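Local atomic coordinates of UPF0135 protein SA1388 (Staphylococcus aureus subsp. aureus, PDB entry 3LNL), a protein that is of unknown function but belongs to the NIF3 family, forms a capped toroidal hexamer and binds a pair of zinc ions in each subunit. Residues L31-E36 with I96-M101; V38-V43 with G61-I66; F170-R175 with K201-I206; Y240-M245 with A284-S289; T307-H312 with I328-E333. The protein carries 2 engineered substitutions. One frame throughout, in Å; residues are numbered along the deposited sequence.

Contact 1 (L31-E36 with I96-M101); sequences LLIGDE and INLIAM. Engineered in segment 31-36: Glu36 (natural residue Gly).
A classic beta bulge joins the two segments. Leu31 faces Ile99 as an antiparallel non-hydrogen-bonded pair, and then both Leu32 and Ile33 stand against the single residue Leu98. The carbonyl oxygen of Leu98 is therefore gripped twice, by Leu32 N at 2.9 Å, nearly along the C=O axis, and by Ile33 N at a longer 3.3 Å. The return bond from Leu98 N to Ile33 O is short, 2.7 Å, and close to straight at 167°. Branched aliphatic residues suit this tight, buried half. Leu31, with CG anti to its backbone N (chi1 -179°), crosses Ile99 obliquely and sets its CD1 3.8 Å from Ile99 CG1. Leu32 CD1 rests on the small methyl of Ala100, 3.7 Å from its CB, whereas Ile33 CD1 meets Leu98 CD2 more loosely at 4.2 Å.

Beyond the bulge the contact thins out. Gly34 has backbone angles (phi 150°) that call for glycine, and a CB there would collide with Asn97 OD1. Asn97 OD1 instead takes the N-H of Asp35 in its own plane, at 3.1 Å from Asp35 N, while Asn97 ND2 bonds Asn63 O. Asp35 is partly exposed and its carboxylate leads away, its OD1 held by Asp37 N.

Strand 97-100 lies between strands 30-32 and 64-67. Helix 7-17 packs on Ile99, helix 83-93 packs on Ile33, and a strand of a neighbouring subunit pairs with Ile33 and Gly34, carrying the sheet across the interface.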
# COMPACT_ATOMS: atom_id res chain seq x y z
N LEU B 31 5.11 -27.73 -13.02
CA LEU B 31 5.00 -27.95 -14.50
C LEU B 31 4.64 -26.61 -15.13
O LEU B 31 3.54 -26.15 -14.96
CB LEU B 31 3.93 -29.01 -14.83
CG LEU B 31 3.77 -29.34 -16.31
CD1 LEU B 31 5.07 -29.89 -16.87
CD2 LEU B 31 2.57 -30.30 -16.54
N LEU B 32 5.58 -25.98 -15.82
CA LEU B 32 5.32 -24.66 -16.40
C LEU B 32 4.80 -24.80 -17.82
O LEU B 32 4.00 -23.99 -18.29
CB LEU B 32 6.60 -23.81 -16.43
CG LEU B 32 7.19 -23.46 -15.03
CD1 LEU B 32 8.25 -22.31 -15.09
CD2 LEU B 32 6.04 -23.15 -14.02
N ILE B 33 5.31 -25.78 -18.54
CA ILE B 33 4.97 -25.97 -19.93
C ILE B 33 4.90 -27.46 -20.15
O ILE B 33 5.90 -28.15 -19.99
CB ILE B 33 6.02 -25.39 -20.91
CG1 ILE B 33 6.19 -23.89 -20.77
CG2 ILE B 33 5.56 -25.71 -22.39
CD1 ILE B 33 7.45 -23.29 -21.35
N GLY B 34 3.72 -27.95 -20.53
CA GLY B 34 3.58 -29.34 -20.90
C GLY B 34 2.21 -29.95 -20.65
O GLY B 34 1.21 -29.26 -20.54
N ASP B 35 2.20 -31.27 -20.54
CA ASP B 35 1.00 -32.07 -20.46
C ASP B 35 1.21 -33.19 -19.43
O ASP B 35 2.07 -34.05 -19.61
CB ASP B 35 0.75 -32.69 -21.83
CG ASP B 35 -0.54 -33.43 -21.91
OD1 ASP B 35 -1.13 -33.78 -20.88
OD2 ASP B 35 -1.02 -33.57 -23.05
N GLU B 36 0.44 -33.15 -18.35
CA GLU B 36 0.53 -34.13 -17.24
C GLU B 36 0.36 -35.58 -17.71
O GLU B 36 0.89 -36.52 -17.10
CB GLU B 36 -0.57 -33.82 -16.21
CG GLU B 36 -0.46 -32.40 -15.58
CD GLU B 36 0.27 -32.37 -14.26
OE1 GLU B 36 0.72 -33.41 -13.75
OE2 GLU B 36 0.39 -31.27 -13.69
N ILE B 96 7.90 -31.01 -25.69
CA ILE B 96 8.80 -31.07 -24.58
C ILE B 96 8.13 -30.40 -23.38
O ILE B 96 7.52 -29.30 -23.46
CB ILE B 96 10.13 -30.35 -24.85
CG1 ILE B 96 10.74 -30.76 -26.21
CG2 ILE B 96 11.10 -30.60 -23.68
CD1 ILE B 96 11.30 -32.12 -26.29
N ASN B 97 8.21 -31.09 -22.25
CA ASN B 97 7.68 -30.63 -21.01
C ASN B 97 8.79 -30.00 -20.16
O ASN B 97 9.89 -30.54 -20.07
CB ASN B 97 7.11 -31.82 -20.24
CG ASN B 97 6.15 -32.62 -21.05
OD1 ASN B 97 5.02 -32.20 -21.25
ND2 ASN B 97 6.59 -33.80 -21.53
N LEU B 98 8.47 -28.89 -19.50
CA LEU B 98 9.42 -28.13 -18.71
C LEU B 98 8.86 -27.96 -17.31
O LEU B 98 7.81 -27.34 -17.13
CB LEU B 98 9.68 -26.74 -19.35
CG LEU B 98 10.62 -25.84 -18.50
CD1 LEU B 98 12.05 -26.50 -18.34
CD2 LEU B 98 10.73 -24.41 -19.04
N ILE B 99 9.61 -28.45 -16.34
CA ILE B 99 9.28 -28.30 -14.92
C ILE B 99 10.35 -27.42 -14.26
O ILE B 99 11.53 -27.58 -14.54
CB ILE B 99 9.30 -29.71 -14.22
CG1 ILE B 99 8.19 -30.61 -14.82
CG2 ILE B 99 9.27 -29.59 -12.66
CD1 ILE B 99 8.42 -32.19 -14.55
N ALA B 100 9.93 -26.49 -13.41
CA ALA B 100 10.83 -25.66 -12.69
C ALA B 100 10.83 -26.08 -11.22
O ALA B 100 9.78 -26.12 -10.55
CB ALA B 100 10.41 -24.15 -12.76
N MET B 101 12.02 -26.40 -10.74
CA MET B 101 12.24 -26.65 -9.31
C MET B 101 13.13 -25.52 -8.84
O MET B 101 14.38 -25.65 -8.85
CB MET B 101 12.88 -28.04 -9.12
CG MET B 101 11.89 -29.21 -9.46
SD MET B 101 12.76 -30.77 -9.24
CE MET B 101 12.60 -30.97 -7.44

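Contact 2 (V38-V43 with G61-I66); sequences VEVTGV and GYNTII
Tyr62 lays its ring against the backbone of Gly42 and Val43, with Val43 N 3.9 Å above one face and displaced toward the rim. The contact belongs to a beta-alpha-beta crossover, in which strands 43-46 and 64-67 run parallel and helix 51-60 links them. Glycine suits position 42 because a CB would strike Tyr62 CD1. Gly61 ends the helix in a Schellman motif, at a positive phi that glycine adopts easily.

Asn63 then ties down the loop before strand 43-46. Its CG sits in the crowded position between backbone N and carbonyl carbon (chi1 74°), which turns the amide back toward residues 39-41. Asn63 ND2 gives a hydrogen bond to Glu39 O at 2.7 Å, lying in the amide plane. Asn63 OD1 accepts twice, from Thr41 N at 2.9 Å, almost straight at 174°, and from Thr64 OG1 at 3.0 Å; both donors stand above the carbonyl plane. With both its ends used, the amide can hardly rotate. Val40 crosses Thr64 at about a right angle, with Val40 CG1 3.6 Å from Thr64 OG1.

Thr64 N makes a weak bond to Gly42 O, and Val43 CG1 crosses Ile66 obliquely, 3.7 Å from its CD1.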
# COMPACT_ATOMS: atom_id res chain seq x y z
N VAL B 38 1.34 -36.97 -20.50
CA VAL B 38 2.33 -37.46 -21.44
C VAL B 38 3.36 -38.35 -20.78
O VAL B 38 3.79 -38.09 -19.69
CB VAL B 38 3.01 -36.26 -22.23
CG1 VAL B 38 4.32 -36.68 -22.83
CG2 VAL B 38 2.03 -35.82 -23.36
N GLU B 39 3.75 -39.42 -21.47
CA GLU B 39 4.75 -40.37 -20.97
C GLU B 39 6.18 -39.75 -21.05
O GLU B 39 6.52 -39.17 -22.06
CB GLU B 39 4.60 -41.70 -21.76
CG GLU B 39 5.64 -42.70 -21.47
CD GLU B 39 5.43 -44.07 -22.10
OE1 GLU B 39 4.31 -44.42 -22.57
OE2 GLU B 39 6.46 -44.77 -22.06
N VAL B 40 6.96 -39.84 -19.97
CA VAL B 40 8.31 -39.29 -19.90
C VAL B 40 9.29 -40.19 -20.63
O VAL B 40 9.37 -41.38 -20.34
CB VAL B 40 8.79 -39.14 -18.45
CG1 VAL B 40 10.25 -38.63 -18.38
CG2 VAL B 40 7.85 -38.18 -17.67
N THR B 41 10.01 -39.65 -21.60
CA THR B 41 10.95 -40.46 -22.38
C THR B 41 12.37 -40.33 -21.88
O THR B 41 13.22 -41.17 -22.16
CB THR B 41 10.96 -40.06 -23.88
OG1 THR B 41 11.33 -38.68 -24.00
CG2 THR B 41 9.60 -40.35 -24.56
N GLY B 42 12.64 -39.27 -21.10
CA GLY B 42 13.96 -39.04 -20.58
C GLY B 42 13.94 -37.68 -19.92
O GLY B 42 13.10 -36.84 -20.28
N VAL B 43 14.87 -37.46 -18.98
CA VAL B 43 14.96 -36.20 -18.23
C VAL B 43 16.36 -35.53 -18.34
O VAL B 43 17.38 -36.15 -18.06
CB VAL B 43 14.58 -36.41 -16.71
CG1 VAL B 43 14.68 -35.06 -15.87
CG2 VAL B 43 13.15 -37.08 -16.57
N GLY B 61 16.49 -37.25 -27.56
CA GLY B 61 15.22 -37.96 -27.45
C GLY B 61 14.56 -37.86 -26.08
O GLY B 61 13.74 -38.69 -25.73
N TYR B 62 14.90 -36.83 -25.31
CA TYR B 62 14.23 -36.61 -24.02
C TYR B 62 13.10 -35.58 -24.15
O TYR B 62 13.30 -34.53 -24.76
CB TYR B 62 15.23 -36.12 -22.98
CG TYR B 62 16.37 -37.08 -22.66
CD1 TYR B 62 16.39 -38.40 -23.12
CD2 TYR B 62 17.42 -36.65 -21.89
CE1 TYR B 62 17.44 -39.28 -22.79
CE2 TYR B 62 18.49 -37.51 -21.58
CZ TYR B 62 18.48 -38.81 -22.02
OH TYR B 62 19.57 -39.58 -21.68
N ASN B 63 11.95 -35.85 -23.52
CA ASN B 63 10.79 -34.96 -23.64
C ASN B 63 10.51 -34.19 -22.37
O ASN B 63 9.48 -33.52 -22.28
CB ASN B 63 9.55 -35.70 -24.13
CG ASN B 63 8.95 -36.58 -23.07
OD1 ASN B 63 9.59 -36.82 -22.07
ND2 ASN B 63 7.72 -37.08 -23.28
N THR B 64 11.44 -34.23 -21.41
CA THR B 64 11.24 -33.54 -20.13
C THR B 64 12.52 -32.84 -19.72
O THR B 64 13.61 -33.46 -19.69
CB THR B 64 10.81 -34.54 -19.04
OG1 THR B 64 9.64 -35.23 -19.49
CG2 THR B 64 10.50 -33.84 -17.67
N ILE B 65 12.37 -31.54 -19.39
CA ILE B 65 13.45 -30.73 -18.89
C ILE B 65 13.02 -30.28 -17.52
O ILE B 65 11.90 -29.79 -17.35
CB ILE B 65 13.79 -29.51 -19.80
CG1 ILE B 65 14.23 -30.04 -21.18
CG2 ILE B 65 14.90 -28.56 -19.16
CD1 ILE B 65 14.35 -28.98 -22.29
N ILE B 66 13.91 -30.48 -16.53
CA ILE B 66 13.75 -29.86 -15.23
C ILE B 66 14.84 -28.77 -15.04
O ILE B 66 16.04 -29.07 -14.98
CB ILE B 66 13.90 -30.87 -14.08
CG1 ILE B 66 12.89 -32.01 -14.20
CG2 ILE B 66 13.66 -30.10 -12.70
CD1 ILE B 66 13.08 -33.14 -13.17

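Contact 3 (F170-R175 with K201-I206); sequences FESEGR and KIEFMI
The phenyl ring of Phe170 and the carboxylate of Glu203 lie side by side and point the same way, their planes 56° apart, with Phe170 CD2 4.1 Å from Glu203 OE2. Above the carboxylate plane comes the ammonium of Lys201, whose NZ forms a salt bridge to Glu203 OE1 at 2.7 Å. Tyr141 of a neighbouring subunit meets the Phe170 ring edge-to-face and bonds Glu203 OE2 through its hydroxyl, so both carboxylate oxygens of this buried acid are satisfied.

The frame beneath is an antiparallel ladder. Phe170 N gives to Glu203 O at 2.9 Å. Glu203 N gives back to Phe170 O at 2.8 Å, and Ser172 and Lys201 form the next hydrogen-bonded pair. Serine suits this place: Ser172 OG reaches across to the partner strand (chi1 -19°, nearly eclipsed), 2.8 Å from Lys201 O, which also accepts from Ser172 N; both donors stand above the carbonyl plane. The aliphatic stem of Lys201 passes beside Ser172.

On the other face, Glu171 and Ile202 turn toward helix 147-156, where Lys151 pairs with the acid and Val147 and Phe150 meet the isoleucine. A helix-backed antiparallel sheet that continues into neighbouring subunits fits the PII-like domain, whose trimers cap the toroid.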
# COMPACT_ATOMS: atom_id res chain seq x y z
N PHE B 170 -1.51 -38.93 23.37
CA PHE B 170 -1.12 -38.76 24.76
C PHE B 170 -2.38 -38.61 25.65
O PHE B 170 -3.28 -37.83 25.34
CB PHE B 170 -0.19 -37.57 24.93
CG PHE B 170 0.25 -37.37 26.34
CD1 PHE B 170 1.31 -38.09 26.86
CD2 PHE B 170 -0.40 -36.45 27.16
CE1 PHE B 170 1.72 -37.90 28.17
CE2 PHE B 170 0.00 -36.26 28.49
CZ PHE B 170 1.07 -36.98 28.99
N GLU B 171 -2.40 -39.37 26.74
CA GLU B 171 -3.58 -39.48 27.61
C GLU B 171 -3.39 -38.88 29.02
O GLU B 171 -2.42 -39.18 29.74
CB GLU B 171 -4.02 -40.93 27.73
CG GLU B 171 -4.86 -41.39 26.56
CD GLU B 171 -5.26 -42.85 26.67
OE1 GLU B 171 -4.34 -43.70 26.66
OE2 GLU B 171 -6.47 -43.14 26.76
N SER B 172 -4.36 -38.04 29.38
CA SER B 172 -4.32 -37.23 30.58
C SER B 172 -5.61 -37.57 31.33
O SER B 172 -6.66 -37.69 30.70
CB SER B 172 -4.25 -35.73 30.19
OG SER B 172 -3.81 -35.52 28.82
N GLU B 173 -5.54 -37.75 32.64
CA GLU B 173 -6.76 -37.94 33.42
C GLU B 173 -7.14 -36.65 34.14
O GLU B 173 -6.27 -35.91 34.58
CB GLU B 173 -6.61 -39.07 34.42
CG GLU B 173 -6.41 -40.43 33.77
CD GLU B 173 -6.82 -41.57 34.69
OE1 GLU B 173 -6.36 -41.57 35.86
OE2 GLU B 173 -7.61 -42.44 34.26
N GLY B 174 -8.43 -36.39 34.22
CA GLY B 174 -8.95 -35.19 34.88
C GLY B 174 -10.44 -35.26 35.10
O GLY B 174 -11.10 -36.22 34.68
N ARG B 175 -10.99 -34.25 35.76
CA ARG B 175 -12.41 -34.22 36.08
C ARG B 175 -13.09 -33.00 35.45
O ARG B 175 -12.68 -31.86 35.70
CB ARG B 175 -12.61 -34.21 37.60
N LYS B 201 -8.51 -36.60 28.89
CA LYS B 201 -8.07 -35.63 27.90
C LYS B 201 -7.05 -36.31 27.00
O LYS B 201 -5.91 -36.60 27.40
CB LYS B 201 -7.47 -34.41 28.60
CG LYS B 201 -6.96 -33.32 27.66
CD LYS B 201 -6.15 -32.24 28.42
CE LYS B 201 -5.53 -31.28 27.44
NZ LYS B 201 -4.20 -30.74 27.87
N ILE B 202 -7.47 -36.59 25.77
CA ILE B 202 -6.59 -37.21 24.78
C ILE B 202 -6.03 -36.10 23.86
O ILE B 202 -6.75 -35.19 23.48
CB ILE B 202 -7.34 -38.25 23.93
CG1 ILE B 202 -8.31 -39.08 24.79
CG2 ILE B 202 -6.34 -39.18 23.22
CD1 ILE B 202 -8.99 -40.26 24.04
N GLU B 203 -4.75 -36.20 23.54
CA GLU B 203 -4.07 -35.23 22.66
C GLU B 203 -3.36 -35.93 21.48
O GLU B 203 -2.90 -37.06 21.58
CB GLU B 203 -3.03 -34.42 23.44
CG GLU B 203 -3.48 -33.92 24.83
CD GLU B 203 -2.38 -33.17 25.59
OE1 GLU B 203 -2.65 -32.69 26.71
OE2 GLU B 203 -1.24 -33.06 25.07
N PHE B 204 -3.29 -35.22 20.37
CA PHE B 204 -2.50 -35.67 19.23
C PHE B 204 -2.23 -34.51 18.28
O PHE B 204 -2.80 -33.41 18.42
CB PHE B 204 -3.20 -36.84 18.51
CG PHE B 204 -4.57 -36.51 18.00
CD1 PHE B 204 -4.77 -36.16 16.66
CD2 PHE B 204 -5.67 -36.57 18.85
CE1 PHE B 204 -6.04 -35.87 16.18
CE2 PHE B 204 -6.94 -36.29 18.37
CZ PHE B 204 -7.12 -35.93 17.03
N MET B 205 -1.36 -34.77 17.31
CA MET B 205 -0.88 -33.75 16.38
C MET B 205 -1.55 -33.90 15.04
O MET B 205 -1.83 -35.00 14.61
CB MET B 205 0.63 -33.87 16.22
CG MET B 205 1.39 -33.59 17.51
SD MET B 205 1.05 -31.89 18.10
CE MET B 205 1.89 -30.92 16.80
N ILE B 206 -1.84 -32.78 14.40
CA ILE B 206 -2.21 -32.79 12.99
C ILE B 206 -1.44 -31.68 12.26
O ILE B 206 -1.05 -30.67 12.86
CB ILE B 206 -3.74 -32.58 12.79
CG1 ILE B 206 -4.20 -31.26 13.45
CG2 ILE B 206 -4.53 -33.79 13.32
CD1 ILE B 206 -5.44 -30.63 12.83

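Contact 4 (Y240-M245 with A284-S289); sequences YGLGVM and AIIGGS
Strands 240-253 and 279-285 of the C-terminal NIF3 domain pair here, close to the dinuclear zinc centre. They run antiparallel, and Val244 and Ile285 form a hydrogen-bonded pair: Ile285 N gives to Val244 O at 2.9 Å, nearly along the C=O axis, and Val244 N gives to Ile285 O at a longer 3.2 Å. Their beta-branched side chains lie side by side on one face, where Val244 CG2 comes 4.1 Å from Ile285 CB and helix 112-119 closes over Ile285. On the opposite face Met245, bent at chi2 (77°) and chi3, curls its SD to 4.0 Å from Ala284 CB; the small alanine suits the bulky sulfur.

Gly243 precedes the Val244 pair. Its backbone angles (phi 111°) call for glycine, and a CB would run into Ile286 CG1. Without one, Gly243 CA approaches Ile285 O to 3.2 Å in a CA-H...O contact. Ile286 O bonds Thr307 OG1, which ties down the start of the glycine-rich turn that follows.

Leu242 carries the contact toward the metals, its side chain about 4 Å from that of the zinc ligand Asp106 at their nearest atoms. With CG anti to the backbone N (chi1 -176°), it crosses Ile286 at about a right angle, its CG 3.9 Å from Ile286 CG2.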
# COMPACT_ATOMS: atom_id res chain seq x y z
N TYR B 240 13.37 -27.16 6.14
CA TYR B 240 13.60 -26.35 4.96
C TYR B 240 14.06 -24.95 5.37
O TYR B 240 13.56 -24.37 6.32
CB TYR B 240 12.34 -26.31 4.04
CG TYR B 240 11.84 -27.72 3.69
CD1 TYR B 240 10.86 -28.38 4.47
CD2 TYR B 240 12.40 -28.42 2.63
CE1 TYR B 240 10.45 -29.69 4.17
CE2 TYR B 240 12.04 -29.71 2.36
CZ TYR B 240 11.06 -30.35 3.13
OH TYR B 240 10.73 -31.63 2.78
N GLY B 241 15.02 -24.40 4.63
CA GLY B 241 15.47 -23.04 4.86
C GLY B 241 16.43 -22.61 3.79
O GLY B 241 17.11 -23.45 3.19
N LEU B 242 16.48 -21.29 3.54
CA LEU B 242 17.37 -20.68 2.55
C LEU B 242 18.80 -20.47 3.06
O LEU B 242 19.08 -19.56 3.87
CB LEU B 242 16.78 -19.36 2.04
CG LEU B 242 17.62 -18.73 0.94
CD1 LEU B 242 17.51 -19.58 -0.36
CD2 LEU B 242 17.23 -17.29 0.69
N GLY B 243 19.68 -21.33 2.57
CA GLY B 243 21.09 -21.29 2.85
C GLY B 243 21.51 -22.47 3.70
O GLY B 243 20.68 -23.18 4.28
N VAL B 244 22.82 -22.66 3.77
CA VAL B 244 23.46 -23.54 4.72
C VAL B 244 24.58 -22.83 5.45
O VAL B 244 25.21 -21.88 4.92
CB VAL B 244 24.05 -24.82 4.05
CG1 VAL B 244 22.89 -25.72 3.50
CG2 VAL B 244 25.13 -24.49 2.97
N MET B 245 24.87 -23.32 6.66
CA MET B 245 26.10 -22.97 7.37
C MET B 245 26.94 -24.21 7.32
O MET B 245 26.42 -25.30 7.55
CB MET B 245 25.86 -22.57 8.85
CG MET B 245 27.09 -21.95 9.53
SD MET B 245 27.37 -20.20 9.04
CE MET B 245 25.92 -19.41 9.82
N ALA B 284 28.67 -19.25 5.51
CA ALA B 284 27.25 -19.27 5.14
C ALA B 284 27.20 -19.17 3.61
O ALA B 284 27.94 -18.37 3.03
CB ALA B 284 26.53 -18.10 5.78
N ILE B 285 26.31 -19.94 3.00
CA ILE B 285 26.18 -19.99 1.53
C ILE B 285 24.73 -19.86 1.11
O ILE B 285 23.88 -20.61 1.55
CB ILE B 285 26.68 -21.31 0.95
CG1 ILE B 285 28.15 -21.56 1.26
CG2 ILE B 285 26.50 -21.32 -0.59
CD1 ILE B 285 28.52 -23.07 1.19
N ILE B 286 24.46 -18.84 0.28
CA ILE B 286 23.20 -18.73 -0.44
C ILE B 286 23.52 -18.56 -1.92
O ILE B 286 23.94 -17.50 -2.39
CB ILE B 286 22.25 -17.63 0.07
CG1 ILE B 286 21.90 -17.87 1.52
CG2 ILE B 286 20.95 -17.61 -0.82
CD1 ILE B 286 21.06 -16.80 2.15
N GLY B 287 23.37 -19.64 -2.67
CA GLY B 287 23.68 -19.55 -4.09
C GLY B 287 22.68 -18.71 -4.80
O GLY B 287 21.55 -18.66 -4.39
N GLY B 288 23.10 -18.05 -5.87
CA GLY B 288 22.23 -17.19 -6.64
C GLY B 288 22.48 -15.72 -6.32
O GLY B 288 23.55 -15.17 -6.66
N SER B 289 21.50 -15.10 -5.73
CA SER B 289 21.57 -13.69 -5.35
C SER B 289 21.05 -13.58 -3.92
O SER B 289 19.84 -13.38 -3.72
CB SER B 289 20.70 -12.82 -6.26
OG SER B 289 20.85 -11.43 -5.88

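Contact 5 (T307-H312 with I328-E333); sequences TGDIKH and INHYSE. With ZN (zinc ion), chain F; ZN (zinc ion), chain G.
Ile328 opens the loop that brings two ligands to the dinuclear zinc centre, just past strand 325-327. Ile328 N bonds Thr307 O at 2.8 Å, extending the parallel pairing with strand 304-307, and its CG1 rests on the same oxygen. Asn329 turns the chain at a positive phi of 78°, while its ND2 is held by Ser269 O. Next to it Gly308 must lack a CB, which would strike His330 N.

His330 ND1 gives a nearly straight bond (168°) to Asp309 OD2 at 2.7 Å, in the ring plane but above the plane of the carboxylate. This fixes the ring's rotation, aims His330 NE2 at a zinc 2.3 Å away, and would be expected to make that nitrogen a stronger donor to the metal. A water accepts from His330 N and donates to Asp309 OD1, and His312 of a neighbouring subunit stacks on the imidazole.

The 3-10 turn continues through Ser332, whose OG folds back to Ile328 O at 2.7 Å. Glu333 then bridges the metals; His69 also binds the zinc of His330, His68 and Asp106 the other, and a water joins both. Glu333 OE2 lies 2.1 Å from the zinc of His330, Glu333 OE1 2.0 Å from the other.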
# COMPACT_ATOMS: atom_id res chain seq x y z
N THR B 307 27.91 -15.87 -1.90
CA THR B 307 26.73 -15.73 -2.75
C THR B 307 27.14 -15.27 -4.15
O THR B 307 28.33 -15.28 -4.49
CB THR B 307 25.69 -14.76 -2.10
OG1 THR B 307 24.42 -14.93 -2.72
CG2 THR B 307 26.09 -13.26 -2.19
N GLY B 308 26.17 -14.87 -4.96
CA GLY B 308 26.41 -14.28 -6.28
C GLY B 308 25.76 -12.94 -6.44
O GLY B 308 25.06 -12.48 -5.53
N ASP B 309 26.02 -12.29 -7.59
CA ASP B 309 25.42 -11.01 -8.01
C ASP B 309 25.65 -9.90 -6.96
O ASP B 309 24.75 -9.12 -6.70
CB ASP B 309 23.89 -11.14 -8.24
CG ASP B 309 23.49 -11.75 -9.59
OD1 ASP B 309 24.30 -11.82 -10.51
OD2 ASP B 309 22.29 -12.15 -9.73
N ILE B 310 26.83 -9.84 -6.35
CA ILE B 310 27.10 -8.78 -5.37
C ILE B 310 27.40 -7.46 -6.10
O ILE B 310 28.18 -7.43 -7.06
CB ILE B 310 28.24 -9.14 -4.41
CG1 ILE B 310 27.98 -10.54 -3.80
CG2 ILE B 310 28.37 -8.05 -3.34
CD1 ILE B 310 28.99 -11.03 -2.77
N LYS B 311 26.69 -6.42 -5.69
CA LYS B 311 26.87 -5.08 -6.24
C LYS B 311 27.71 -4.17 -5.35
O LYS B 311 27.86 -4.39 -4.14
CB LYS B 311 25.51 -4.45 -6.48
CG LYS B 311 24.75 -5.25 -7.57
CD LYS B 311 23.45 -4.65 -7.99
CE LYS B 311 22.65 -4.21 -6.79
NZ LYS B 311 21.33 -3.61 -7.24
N HIS B 312 28.30 -3.16 -5.99
CA HIS B 312 29.22 -2.21 -5.35
C HIS B 312 28.80 -1.71 -3.99
O HIS B 312 29.53 -1.85 -3.03
CB HIS B 312 29.43 -1.00 -6.28
CG HIS B 312 30.30 0.05 -5.71
ND1 HIS B 312 31.66 -0.11 -5.60
CD2 HIS B 312 30.00 1.26 -5.16
CE1 HIS B 312 32.17 0.99 -5.04
NE2 HIS B 312 31.19 1.83 -4.76
N ILE B 328 30.78 -15.74 -5.74
CA ILE B 328 31.13 -16.88 -6.59
C ILE B 328 30.37 -16.85 -7.94
O ILE B 328 30.50 -17.79 -8.78
CB ILE B 328 30.88 -18.22 -5.93
CG1 ILE B 328 29.43 -18.34 -5.44
CG2 ILE B 328 31.89 -18.44 -4.83
CD1 ILE B 328 29.04 -19.83 -5.01
N ASN B 329 29.60 -15.78 -8.12
CA ASN B 329 28.70 -15.57 -9.26
C ASN B 329 27.41 -16.36 -9.11
O ASN B 329 27.37 -17.42 -8.46
CB ASN B 329 29.43 -15.81 -10.60
CG ASN B 329 30.71 -14.97 -10.73
OD1 ASN B 329 30.71 -13.78 -10.39
ND2 ASN B 329 31.82 -15.62 -11.11
N HIS B 330 26.33 -15.78 -9.59
CA HIS B 330 25.03 -16.41 -9.55
C HIS B 330 25.11 -17.70 -10.36
O HIS B 330 24.50 -18.72 -9.97
CB HIS B 330 24.05 -15.44 -10.18
CG HIS B 330 22.60 -15.76 -10.02
ND1 HIS B 330 21.66 -14.77 -9.78
CD2 HIS B 330 21.91 -16.92 -10.12
CE1 HIS B 330 20.45 -15.31 -9.77
NE2 HIS B 330 20.58 -16.63 -9.87
N TYR B 331 25.86 -17.65 -11.49
CA TYR B 331 26.01 -18.81 -12.33
C TYR B 331 26.51 -20.09 -11.60
O TYR B 331 26.24 -21.21 -12.08
CB TYR B 331 26.88 -18.53 -13.58
CG TYR B 331 26.85 -19.68 -14.55
CD1 TYR B 331 25.68 -19.98 -15.23
CD2 TYR B 331 27.93 -20.53 -14.67
CE1 TYR B 331 25.58 -21.10 -16.05
CE2 TYR B 331 27.87 -21.65 -15.51
CZ TYR B 331 26.65 -21.93 -16.19
OH TYR B 331 26.56 -23.01 -17.02
N SER B 332 27.17 -19.95 -10.46
CA SER B 332 27.56 -21.10 -9.69
C SER B 332 26.42 -21.98 -9.19
O SER B 332 26.67 -23.11 -8.83
CB SER B 332 28.50 -20.76 -8.56
OG SER B 332 29.76 -20.34 -9.06
N GLU B 333 25.18 -21.52 -9.27
CA GLU B 333 24.04 -22.44 -9.12
C GLU B 333 24.02 -23.59 -10.15
O GLU B 333 23.26 -24.55 -9.98
CB GLU B 333 22.73 -21.68 -9.17
CG GLU B 333 22.51 -20.78 -8.01
CD GLU B 333 21.10 -20.32 -7.94
OE1 GLU B 333 20.36 -20.88 -7.11
OE2 GLU B 333 20.72 -19.48 -8.78
ZN ZN F . 19.09 -18.25 -9.13
ZN ZN G . 18.48 -20.62 -6.59
O HOH W 1 26.60 -13.01 -10.70
O HOH W 2 17.50 -16.76 -9.66
O HOH W 3 19.15 -17.02 -7.27
O HOH W 4 17.61 -19.24 -7.90
O HOH W 5 18.97 -18.69 -5.68

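From the N terminus, contact 1 closes the first long loop, joining strand 30-32 to strand 97-100. Contact 2 falls wholly within that loop, and the two touch where strands 97-100 and 64-67 lie adjacent in the N-terminal NIF3 sheet. In the PII-like domain contact 3 closes its own loop, about 40 Å between centres from contact 4. Back in the NIF3 body, contact 4 closes the stretch from 245 to 284, joining strands 240-253 and 279-285; contact 5, in series, closes the short helical connection from 312 to 328, joining the loops after strands 304-307 and 325-327. Gly288 packs on His330 and Glu333, which His68 and His69, just beyond contact 2, meet at the zincs.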